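Local coordinates for protein yahD a copper inducible hydrolase (Lactococcus lactis subsp. lactis, PDB 3OG9) that is a copper-inducible protein of the alpha/beta hydrolase class that binds malate in its pocket and probably acts as a hydrolase, at residues A132-Q137 against F153-P158. Sequence-based numbering, arbitrary orientation.
Sequences AFHGMQ and FLSYAP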
# COMPACT_ATOMS: atom_id res chain seq x y z
N ALA A 132 -1.34 3.55 4.30
CA ALA A 132 -2.29 3.18 3.21
C ALA A 132 -3.31 4.29 3.05
O ALA A 132 -4.15 4.46 3.92
CB ALA A 132 -3.02 1.89 3.55
N PHE A 133 -3.24 5.04 1.95
CA PHE A 133 -4.26 6.06 1.68
C PHE A 133 -5.42 5.49 0.89
O PHE A 133 -5.23 4.97 -0.21
CB PHE A 133 -3.67 7.25 0.92
CG PHE A 133 -2.52 7.94 1.65
CD1 PHE A 133 -2.76 8.68 2.81
CD2 PHE A 133 -1.21 7.87 1.15
CE1 PHE A 133 -1.68 9.33 3.49
CE2 PHE A 133 -0.14 8.53 1.82
CZ PHE A 133 -0.37 9.25 2.98
N HIS A 134 -6.60 5.58 1.49
CA HIS A 134 -7.85 5.10 0.88
C HIS A 134 -7.79 3.64 0.44
O HIS A 134 -8.21 3.27 -0.68
CB HIS A 134 -8.29 6.05 -0.25
CG HIS A 134 -8.46 7.44 0.26
ND1 HIS A 134 -9.48 7.77 1.12
CD2 HIS A 134 -7.68 8.54 0.15
CE1 HIS A 134 -9.33 9.03 1.50
NE2 HIS A 134 -8.25 9.52 0.92
N GLY A 135 -7.31 2.81 1.37
CA GLY A 135 -7.25 1.38 1.19
C GLY A 135 -8.54 0.67 1.60
O GLY A 135 -9.47 1.27 2.22
N MET A 136 -8.59 -0.63 1.30
CA MET A 136 -9.75 -1.44 1.58
C MET A 136 -9.37 -2.89 1.69
O MET A 136 -8.26 -3.26 1.32
CB MET A 136 -10.77 -1.27 0.45
CG MET A 136 -10.34 -1.90 -0.91
SD MET A 136 -11.37 -1.26 -2.24
CE MET A 136 -12.96 -1.68 -1.63
N GLN A 137 -10.30 -3.71 2.19
CA GLN A 137 -10.11 -5.16 2.16
C GLN A 137 -10.39 -5.72 0.74
O GLN A 137 -11.45 -5.46 0.18
CB GLN A 137 -11.03 -5.81 3.21
CG GLN A 137 -10.83 -7.30 3.31
CD GLN A 137 -11.91 -7.99 4.07
OE1 GLN A 137 -13.08 -8.01 3.63
NE2 GLN A 137 -11.54 -8.58 5.20
N PHE A 153 -0.79 3.16 9.35
CA PHE A 153 -1.62 4.38 9.18
C PHE A 153 -2.61 4.14 8.03
O PHE A 153 -2.19 3.65 6.97
CB PHE A 153 -0.69 5.55 8.78
CG PHE A 153 -1.43 6.87 8.51
CD1 PHE A 153 -1.55 7.83 9.50
CD2 PHE A 153 -1.96 7.14 7.26
CE1 PHE A 153 -2.21 9.06 9.25
CE2 PHE A 153 -2.64 8.36 6.97
CZ PHE A 153 -2.77 9.30 7.99
N LEU A 154 -3.90 4.43 8.26
CA LEU A 154 -4.94 4.26 7.25
C LEU A 154 -5.75 5.51 7.15
O LEU A 154 -6.15 6.09 8.18
CB LEU A 154 -5.93 3.13 7.63
CG LEU A 154 -5.36 1.75 7.91
CD1 LEU A 154 -6.45 0.82 8.47
CD2 LEU A 154 -4.73 1.12 6.67
N SER A 155 -6.05 5.92 5.92
CA SER A 155 -7.06 7.00 5.76
C SER A 155 -8.36 6.42 5.21
O SER A 155 -8.33 5.40 4.53
CB SER A 155 -6.56 8.08 4.84
OG SER A 155 -6.47 7.62 3.51
N TYR A 156 -9.47 7.12 5.48
CA TYR A 156 -10.76 6.73 5.00
C TYR A 156 -11.57 8.03 4.82
O TYR A 156 -11.39 8.97 5.59
CB TYR A 156 -11.39 5.82 6.06
CG TYR A 156 -12.84 5.54 5.88
CD1 TYR A 156 -13.28 4.67 4.87
CD2 TYR A 156 -13.79 6.17 6.70
CE1 TYR A 156 -14.65 4.43 4.68
CE2 TYR A 156 -15.15 5.92 6.52
CZ TYR A 156 -15.57 5.05 5.53
OH TYR A 156 -16.93 4.83 5.34
N ALA A 157 -12.43 8.10 3.80
CA ALA A 157 -13.43 9.18 3.78
C ALA A 157 -14.84 8.58 3.80
O ALA A 157 -15.08 7.61 3.11
CB ALA A 157 -13.24 10.08 2.55
N PRO A 158 -15.79 9.16 4.55
CA PRO A 158 -17.12 8.53 4.58
C PRO A 158 -17.94 8.86 3.32
O PRO A 158 -19.02 8.29 3.12
CB PRO A 158 -17.75 9.08 5.87
CG PRO A 158 -17.10 10.44 6.07
CD PRO A 158 -15.84 10.50 5.20
O HOH W 1 -6.70 3.17 4.14
O HOH W 2 -11.58 5.94 1.70
O HOH W 3 -10.36 3.82 2.96
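The His134 imidazole lies across the hydroxyl of Ser155, whose OG sits 3.6 Å above the ring plane, over its centre. That oxygen also accepts the His134 backbone N-H at 2.9 Å from N to OG, bent to 148° at the hydrogen. A chi1 of 69° puts Ser155 OG between its own N and carbonyl carbon, on the side of the backbone N of His134. Glu197 hydrogen-bonds both side chains, OE2 with Ser155 OG and OE1 with His134 NE2, which probably fixes the turn of the ring. At the ring edge, one water joins His134 ND1, 2.8 Å from its oxygen, to Ala157 N. An alanine in place of His134 would probably leave Glu197 OE1 and this water short of a partner and open a gap over Ser155 OG.

Parallel pairing ends just before: Ala132 N makes a nearly straight bond to Phe153 O, and Ser155 N bonds Ala132 O. Beyond Phe133 the chain leaves the sheet, and a second water takes the Gly135 N-H and donates to Ala132 O and Ser155 O. Ala132 CB packs on Leu154 CD2 at 3.6 Å; beside Ser155, Phe133 CE1 meets Phe153 CE2 at 3.7 Å, ring planes at 69°, against helix 195-208. Met136 then touches D-malate: a loop leaving the C-terminal end of a parallel strand to line the pocket, as in the alpha/beta hydrolase fold.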